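Minor fimbrium anchoring subunit Mfa2 (Porphyromonas gingivalis, PDB 5NFI) fixes the minor (Mfa1) fimbria in the outer membrane through its interaction with Mfa1, and regulates fimbrial length. Local coordinates at residues V5-Y10 and T135-R140; I58-D63 and V120-M125; W71-D76 and G109-Y114. All coordinates share one frame; numbering follows the deposited sequence.

The three contacts lie along one run of neighbouring strands. Contact 1 pairs strand 3-10 with strand 133-151. Contacts 2 and 3 sit at the two ends of strand 113-122, which is the next neighbour of strand 133-151. Contacts 1 and 2 have centres about 17 Å apart and touch: Val-5 O lies 2.8 Å from Ile-58 N, a probable hydrogen bond. Contacts 1 and 3 have centres about 16 Å apart and also touch, with Arg-140 N 2.8 Å from Tyr-114 O. Contacts 2 and 3 stay separate, about 9 Å at their nearest atoms. All three are structural contacts within the chain.

Contact 1. Residues V5-Y10 and T135-R140; sequences VYVNFY and TRANLR
The ring of Tyr-10 is held between two side chains of segment 135-140. Over one face lies the guanidinium of Arg-136, almost parallel to the ring at 11°. Its CZ is 3.6 Å from the centroid of the Tyr-10 ring, a cation-pi stack in which NH2 sits over the ring centre. Over the opposite face comes the CB of Asn-138, 3.6 Å from Tyr-10 CZ, as a CH-pi contact. Tyr-10 CG stands between the backbone N and the carbonyl carbon (chi1 67°), which swings the ring across the neighbouring strand. Arg-136 bends at chi3 (72°) to lay its end flat on that ring.

Five backbone hydrogen bonds make this regular parallel strand pairing: alternate residues of one strand bond both flanking residues of the partner. Asn-8 bonds on either side of Arg-136, to Thr-135 O through its N and to Ala-137 N through its O. Tyr-10 does the same around Asn-138. Its N reaches Ala-137 O at 3.1 Å in a nearly straight bond, and its O takes Leu-139 N at 2.8 Å.

On the face of the sheet that carries Val-7, Phe-9, Thr-135 and Ala-137 the contacts are made by carbon atoms. Thr-135 CG2 meets Val-7 CG2 at 3.6 Å, and Phe-9 CD1 lies 3.7 Å from Ala-137 CB. Val-5 CG1 and Leu-139 CD1 add to this packing.

Further out, Asn-8 ND2 donates to the carbonyls of Lys-54 and Ser-51, and Asn-138 ND2 donates to Gln-12 O. Phe-9 reaches Leu-28 and Val-30 on strand 28-33. The pairing joins the N-terminal strand 3-10 to strand 133-151 in the beta-rich fimbrillin-superfamily fold. Strand 56-60 also flanks strand 3-10, antiparallel. Strand 133-151 has strand 113-122 as its antiparallel neighbour beyond.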
# COMPACT_ATOMS: atom_id res chain seq x y z
N VAL A 5 9.19 -4.93 24.95
CA VAL A 5 8.00 -5.65 24.49
C VAL A 5 8.41 -6.73 23.51
O VAL A 5 9.08 -6.44 22.53
CB VAL A 5 6.98 -4.73 23.77
CG1 VAL A 5 5.70 -5.49 23.47
CG2 VAL A 5 6.69 -3.50 24.59
N TYR A 6 8.00 -7.98 23.73
CA TYR A 6 8.17 -8.96 22.68
C TYR A 6 6.96 -8.87 21.75
O TYR A 6 5.82 -8.82 22.20
CB TYR A 6 8.32 -10.38 23.24
CG TYR A 6 9.64 -10.62 23.92
CD1 TYR A 6 10.80 -10.83 23.18
CD2 TYR A 6 9.73 -10.66 25.31
CE1 TYR A 6 12.02 -11.06 23.82
CE2 TYR A 6 10.92 -10.89 25.93
CZ TYR A 6 12.07 -11.09 25.19
OH TYR A 6 13.27 -11.32 25.84
N VAL A 7 7.22 -8.84 20.45
CA VAL A 7 6.16 -8.70 19.46
C VAL A 7 6.17 -9.84 18.46
O VAL A 7 7.21 -10.20 17.90
CB VAL A 7 6.27 -7.37 18.69
CG1 VAL A 7 5.15 -7.27 17.68
CG2 VAL A 7 6.21 -6.19 19.64
N ASN A 8 4.99 -10.42 18.27
CA ASN A 8 4.77 -11.48 17.31
C ASN A 8 4.07 -10.95 16.07
O ASN A 8 3.08 -10.22 16.17
CB ASN A 8 3.94 -12.59 17.94
CG ASN A 8 3.52 -13.63 16.93
OD1 ASN A 8 2.45 -13.53 16.33
ND2 ASN A 8 4.38 -14.62 16.72
N PHE A 9 4.56 -11.31 14.90
CA PHE A 9 3.97 -10.73 13.70
C PHE A 9 3.24 -11.79 12.91
O PHE A 9 3.80 -12.85 12.61
CB PHE A 9 5.04 -10.04 12.84
CG PHE A 9 5.64 -8.82 13.49
CD1 PHE A 9 4.87 -7.69 13.73
CD2 PHE A 9 6.98 -8.80 13.86
CE1 PHE A 9 5.43 -6.57 14.32
CE2 PHE A 9 7.54 -7.67 14.45
CZ PHE A 9 6.77 -6.55 14.67
N TYR A 10 1.98 -11.47 12.61
CA TYR A 10 1.11 -12.32 11.81
C TYR A 10 0.43 -11.51 10.70
O TYR A 10 0.65 -10.30 10.59
CB TYR A 10 0.06 -13.01 12.71
CG TYR A 10 -0.98 -12.11 13.36
CD1 TYR A 10 -0.68 -11.34 14.47
CD2 TYR A 10 -2.29 -12.06 12.87
CE1 TYR A 10 -1.64 -10.54 15.09
CE2 TYR A 10 -3.26 -11.26 13.47
CZ TYR A 10 -2.93 -10.51 14.59
OH TYR A 10 -3.88 -9.71 15.20
N THR A 135 3.04 -8.92 22.99
CA THR A 135 1.92 -8.49 22.17
C THR A 135 2.04 -9.09 20.78
O THR A 135 3.06 -9.69 20.44
CB THR A 135 1.84 -6.96 22.08
OG1 THR A 135 0.60 -6.56 21.48
CG2 THR A 135 2.99 -6.40 21.27
N ARG A 136 0.97 -8.96 19.98
CA ARG A 136 0.94 -9.38 18.59
C ARG A 136 0.59 -8.19 17.72
O ARG A 136 -0.09 -7.26 18.18
CB ARG A 136 -0.09 -10.50 18.37
CG ARG A 136 0.18 -11.75 19.14
CD ARG A 136 -0.93 -12.78 18.99
NE ARG A 136 -0.98 -13.42 17.68
CZ ARG A 136 -2.03 -13.42 16.85
NH1 ARG A 136 -3.16 -12.81 17.18
NH2 ARG A 136 -1.96 -14.06 15.69
N ALA A 137 1.02 -8.22 16.46
CA ALA A 137 0.68 -7.18 15.49
C ALA A 137 0.29 -7.78 14.14
O ALA A 137 0.94 -8.71 13.66
CB ALA A 137 1.84 -6.22 15.33
N ASN A 138 -0.75 -7.24 13.52
CA ASN A 138 -1.26 -7.74 12.24
C ASN A 138 -0.72 -6.95 11.04
O ASN A 138 -1.08 -5.79 10.83
CB ASN A 138 -2.79 -7.73 12.23
CG ASN A 138 -3.39 -8.41 10.99
OD1 ASN A 138 -2.69 -8.71 10.01
ND2 ASN A 138 -4.69 -8.64 11.03
N LEU A 139 0.13 -7.60 10.26
CA LEU A 139 0.71 -6.96 9.09
C LEU A 139 -0.29 -7.05 7.96
O LEU A 139 -0.70 -8.15 7.57
CB LEU A 139 2.03 -7.61 8.70
CG LEU A 139 3.21 -7.40 9.65
CD1 LEU A 139 4.21 -8.53 9.50
CD2 LEU A 139 3.88 -6.06 9.38
N ARG A 140 -0.68 -5.88 7.46
CA ARG A 140 -1.52 -5.73 6.29
C ARG A 140 -0.66 -5.28 5.12
O ARG A 140 0.16 -4.36 5.27
CB ARG A 140 -2.62 -4.71 6.56
CG ARG A 140 -3.45 -4.33 5.33
CD ARG A 140 -4.39 -5.43 4.84
NE ARG A 140 -5.09 -4.95 3.65
CZ ARG A 140 -5.12 -5.59 2.48
NH1 ARG A 140 -4.53 -6.77 2.34
NH2 ARG A 140 -5.75 -5.04 1.45

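Contact 2. Residues I58-D63 and V120-M125; sequences IPLEKD and VELKNM
This contact belongs to the strand-end edge of the fimbrillin-type beta fold. Here the turn joining strand 56-60 to strand 64-72, with Leu-60 before it, meets the end of strand 113-122 and the loop that follows. The touching parts run 67° apart.

Two buried leucines form its apolar part. Leu-122 CD1 approaches Leu-60 CB at 4.0 Å, and the two side chains cross obliquely. The CD1 methyl of Leu-122 also faces the loop backbone, 4.2 Å from Lys-62 O.

Asp-63 lies alongside the outgoing chain. Its CB is 3.4 Å from Leu-122 O. Its carboxylate reaches on to Asn-124, with OD2 3.1 Å from Asn-124 CA. Asn-124 OD1 has its own partner, the backbone N of Glu-126.

Arg-3 of strand 3-10, outside both segments, links the two sides. Arg-3 NH1 donates to Lys-123 O and forms a long, weak ion pair with Asp-63 OD1. Leu-122 is paired through its backbone with Gly-64, just after the loop.

The two segments thus share packing without a direct hydrogen bond between them. A buried apolar pair passes into an exposed polar rim, where the charge of Arg-3 probably helps offset that of Asp-63.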
# COMPACT_ATOMS: atom_id res chain seq x y z
N ILE A 58 11.46 -5.46 21.42
CA ILE A 58 11.47 -4.03 21.17
C ILE A 58 11.88 -3.37 22.48
O ILE A 58 11.07 -3.29 23.42
CB ILE A 58 10.09 -3.51 20.70
CG1 ILE A 58 9.55 -4.35 19.54
CG2 ILE A 58 10.17 -2.06 20.28
CD1 ILE A 58 10.50 -4.44 18.36
N PRO A 59 13.14 -2.95 22.58
CA PRO A 59 13.67 -2.26 23.75
C PRO A 59 12.84 -1.04 24.15
O PRO A 59 12.47 -0.24 23.29
CB PRO A 59 15.06 -1.84 23.29
CG PRO A 59 15.46 -2.92 22.37
CD PRO A 59 14.22 -3.33 21.65
N LEU A 60 12.55 -0.94 25.45
CA LEU A 60 11.96 0.25 26.04
C LEU A 60 12.69 0.51 27.35
O LEU A 60 13.54 -0.29 27.74
CB LEU A 60 10.46 0.08 26.29
CG LEU A 60 9.57 -0.31 25.11
CD1 LEU A 60 8.18 -0.53 25.62
CD2 LEU A 60 9.56 0.79 24.08
N GLU A 61 12.38 1.59 28.05
CA GLU A 61 13.07 1.87 29.30
C GLU A 61 12.14 2.38 30.39
O GLU A 61 12.01 1.76 31.44
CB GLU A 61 14.19 2.87 29.08
CG GLU A 61 15.32 2.29 28.26
CD GLU A 61 16.34 3.31 27.89
OE1 GLU A 61 16.37 4.40 28.52
OE2 GLU A 61 17.12 3.03 26.95
N LYS A 62 11.53 3.53 30.15
CA LYS A 62 10.63 4.10 31.13
C LYS A 62 9.25 3.43 31.06
O LYS A 62 8.70 3.23 29.98
CB LYS A 62 10.53 5.61 30.91
CG LYS A 62 11.86 6.26 30.57
CD LYS A 62 12.09 7.53 31.37
CE LYS A 62 13.56 7.92 31.37
NZ LYS A 62 13.90 8.97 32.40
N ASP A 63 8.72 3.07 32.23
CA ASP A 63 7.37 2.52 32.34
C ASP A 63 6.35 3.39 31.61
O ASP A 63 6.56 4.59 31.44
CB ASP A 63 6.96 2.40 33.82
CG ASP A 63 7.98 1.64 34.65
OD1 ASP A 63 8.93 1.07 34.06
OD2 ASP A 63 7.83 1.61 35.89
N VAL A 120 0.17 -1.29 24.57
CA VAL A 120 0.72 -2.14 25.61
C VAL A 120 1.24 -1.27 26.73
O VAL A 120 1.27 -0.04 26.60
CB VAL A 120 1.85 -3.03 25.08
CG1 VAL A 120 1.32 -3.95 23.99
CG2 VAL A 120 3.00 -2.19 24.55
N GLU A 121 1.66 -1.90 27.82
CA GLU A 121 1.99 -1.16 29.03
C GLU A 121 3.11 -1.79 29.86
O GLU A 121 2.94 -2.88 30.40
CB GLU A 121 0.74 -1.03 29.87
CG GLU A 121 0.90 -0.31 31.18
CD GLU A 121 -0.41 -0.26 31.91
OE1 GLU A 121 -1.42 -0.65 31.26
OE2 GLU A 121 -0.45 0.11 33.11
N LEU A 122 4.25 -1.10 29.93
CA LEU A 122 5.28 -1.42 30.92
C LEU A 122 4.85 -0.94 32.29
O LEU A 122 4.65 0.27 32.49
CB LEU A 122 6.62 -0.78 30.57
CG LEU A 122 7.59 -1.51 29.66
CD1 LEU A 122 8.99 -0.95 29.89
CD2 LEU A 122 7.53 -3.00 29.89
N LYS A 123 4.73 -1.85 33.25
CA LYS A 123 4.23 -1.48 34.56
C LYS A 123 5.40 -1.41 35.55
O LYS A 123 6.46 -1.97 35.30
CB LYS A 123 3.17 -2.47 35.03
CG LYS A 123 1.82 -2.33 34.32
CD LYS A 123 1.16 -3.70 34.17
CE LYS A 123 -0.36 -3.62 34.18
NZ LYS A 123 -0.95 -4.99 34.32
N ASN A 124 5.21 -0.71 36.67
CA ASN A 124 6.29 -0.51 37.62
C ASN A 124 6.79 -1.83 38.18
O ASN A 124 6.11 -2.50 38.97
CB ASN A 124 5.87 0.41 38.77
CG ASN A 124 7.04 0.78 39.67
OD1 ASN A 124 8.17 0.34 39.46
ND2 ASN A 124 6.77 1.61 40.67
N MSE A 125 7.99 -2.21 37.74
CA MSE A 125 8.59 -3.47 38.12
C MSE A 125 8.84 -3.53 39.62
O MSE A 125 8.91 -4.61 40.20
CB MSE A 125 9.90 -3.67 37.37
CG MSE A 125 10.05 -5.04 36.75
SE MSE A 125 11.71 -5.09 35.75
CE MSE A 125 11.59 -6.89 35.02

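Contact 3. Residues W71-D76 and G109-Y114; sequences WGNIDD and GTTLWY
Asn-73 ND2 is the best-held polar atom, gripped by two backbone carbonyls. Asn-73 ND2 donates to Thr-111 O at 3.2 Å; that oxygen lies in the amide plane of Asn-73, but ND2 stands well above the carbonyl plane of Thr-111. The second acceptor is Glu-24 O. Thr-111 OG1 is also near, 2.9 Å from Asn-73 ND2. The other end of the amide is satisfied too: OD1 accepts from Ala-26 N and, weakly, from Arg-27 N. These bonds fix the rotation of a buried amide whose residue has a left-handed backbone conformation, just where the strand ends.

One residue earlier, Gly-72 and Trp-113 form an antiparallel hydrogen-bonded pair. Gly-72 N donates to Trp-113 O at 2.8 Å (165°). Trp-113 N donates back at 3.0 Å to a lone pair of Gly-72 O.

Trp-71 and Tyr-114 are the adjoining non-hydrogen-bonded pair, with side chains on the same face. Tyr-114 CD1 lies over the indole face, 3.5 Å from Trp-71 CE2, and the planes of the two rings are inclined at 49°. Leu-112 CD2 comes to the indole edge, 4.3 Å from Trp-71 CZ3, while its CD1 turns to Gly-72 O. Trp-71 NE1 is bonded to Phe-172 O, and Tyr-114 OH pairs with Thr-116 OG1.

Trp-113 points to the other face. Its indole edge meets the amide, with CD1 3.5 Å from Asn-73 ND2, and Gly-72 O lies in the ring plane.

Strand 28-33 flanks strand 64-72, and strand 133-151 flanks strand 113-122. The arrangement is an antiparallel strand pair at the point where strand 64-72 ends and strand 113-122 begins, with aromatic side chains on both faces, in the beta-rich fold expected of a fimbrillin-superfamily protein assigned to the transthyretin clan.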
# COMPACT_ATOMS: atom_id res chain seq x y z
N TRP A 71 6.88 -1.87 10.07
CA TRP A 71 6.95 -1.78 8.63
C TRP A 71 7.75 -2.93 8.06
O TRP A 71 8.85 -3.21 8.52
CB TRP A 71 7.57 -0.46 8.21
CG TRP A 71 6.69 0.71 8.52
CD1 TRP A 71 6.69 1.47 9.65
CD2 TRP A 71 5.68 1.27 7.66
NE1 TRP A 71 5.75 2.47 9.56
CE2 TRP A 71 5.11 2.36 8.35
CE3 TRP A 71 5.20 0.94 6.39
CZ2 TRP A 71 4.09 3.14 7.79
CZ3 TRP A 71 4.18 1.71 5.84
CH2 TRP A 71 3.64 2.80 6.54
N GLY A 72 7.18 -3.58 7.06
CA GLY A 72 7.80 -4.74 6.45
C GLY A 72 8.28 -4.43 5.07
O GLY A 72 7.54 -3.88 4.25
N ASN A 73 9.54 -4.78 4.83
CA ASN A 73 10.22 -4.60 3.55
C ASN A 73 10.41 -3.14 3.15
O ASN A 73 10.26 -2.80 1.99
CB ASN A 73 9.48 -5.34 2.45
CG ASN A 73 9.29 -6.79 2.77
OD1 ASN A 73 10.10 -7.39 3.49
ND2 ASN A 73 8.23 -7.38 2.23
N ILE A 74 10.77 -2.30 4.10
CA ILE A 74 11.27 -0.98 3.77
C ILE A 74 12.58 -1.13 2.99
O ILE A 74 13.51 -1.80 3.42
CB ILE A 74 11.47 -0.13 5.01
CG1 ILE A 74 10.13 0.40 5.50
CG2 ILE A 74 12.42 1.01 4.70
CD1 ILE A 74 10.25 1.29 6.70
N ASP A 75 12.63 -0.47 1.84
CA ASP A 75 13.57 -0.79 0.78
C ASP A 75 14.32 0.48 0.41
O ASP A 75 14.02 1.54 0.95
CB ASP A 75 12.80 -1.34 -0.44
CG ASP A 75 13.45 -2.58 -1.03
OD1 ASP A 75 14.68 -2.59 -1.20
OD2 ASP A 75 12.72 -3.56 -1.30
N ASP A 76 15.26 0.39 -0.53
CA ASP A 76 15.89 1.59 -1.06
C ASP A 76 15.06 2.20 -2.22
O ASP A 76 15.52 3.12 -2.90
CB ASP A 76 17.33 1.31 -1.51
CG ASP A 76 17.46 0.02 -2.30
OD1 ASP A 76 16.44 -0.46 -2.86
OD2 ASP A 76 18.60 -0.52 -2.37
N GLY A 109 7.13 -6.55 -7.97
CA GLY A 109 7.83 -7.65 -7.34
C GLY A 109 8.24 -7.35 -5.91
O GLY A 109 8.99 -8.12 -5.33
N THR A 110 7.75 -6.25 -5.35
CA THR A 110 7.99 -5.94 -3.95
C THR A 110 6.70 -5.91 -3.14
O THR A 110 5.65 -5.51 -3.63
CB THR A 110 8.69 -4.58 -3.77
OG1 THR A 110 7.70 -3.54 -3.74
CG2 THR A 110 9.69 -4.32 -4.87
N THR A 111 6.78 -6.31 -1.89
CA THR A 111 5.64 -6.19 -0.98
C THR A 111 5.98 -5.16 0.06
O THR A 111 7.15 -5.02 0.44
CB THR A 111 5.31 -7.51 -0.32
OG1 THR A 111 6.53 -8.19 0.03
CG2 THR A 111 4.52 -8.37 -1.28
N LEU A 112 4.98 -4.41 0.51
CA LEU A 112 5.20 -3.47 1.59
C LEU A 112 4.15 -3.69 2.63
O LEU A 112 2.96 -3.80 2.30
CB LEU A 112 5.16 -2.03 1.10
CG LEU A 112 5.39 -1.00 2.20
CD1 LEU A 112 6.87 -0.94 2.53
CD2 LEU A 112 4.85 0.37 1.81
N TRP A 113 4.55 -3.76 3.90
CA TRP A 113 3.61 -4.17 4.93
C TRP A 113 3.54 -3.23 6.13
O TRP A 113 4.56 -2.69 6.54
CB TRP A 113 3.97 -5.56 5.44
CG TRP A 113 4.01 -6.61 4.38
CD1 TRP A 113 5.00 -6.81 3.46
CD2 TRP A 113 3.04 -7.63 4.16
NE1 TRP A 113 4.69 -7.89 2.67
CE2 TRP A 113 3.49 -8.41 3.08
CE3 TRP A 113 1.81 -7.95 4.75
CZ2 TRP A 113 2.78 -9.49 2.59
CZ3 TRP A 113 1.11 -9.02 4.28
CH2 TRP A 113 1.59 -9.78 3.20
N TYR A 114 2.36 -3.07 6.70
CA TYR A 114 2.23 -2.29 7.92
C TYR A 114 1.44 -2.99 9.04
O TYR A 114 0.49 -3.71 8.79
CB TYR A 114 1.58 -0.93 7.63
CG TYR A 114 1.42 -0.16 8.91
CD1 TYR A 114 2.53 0.35 9.58
CD2 TYR A 114 0.17 0.01 9.49
CE1 TYR A 114 2.40 1.03 10.78
CE2 TYR A 114 0.03 0.68 10.68
CZ TYR A 114 1.15 1.19 11.33
OH TYR A 114 1.00 1.87 12.51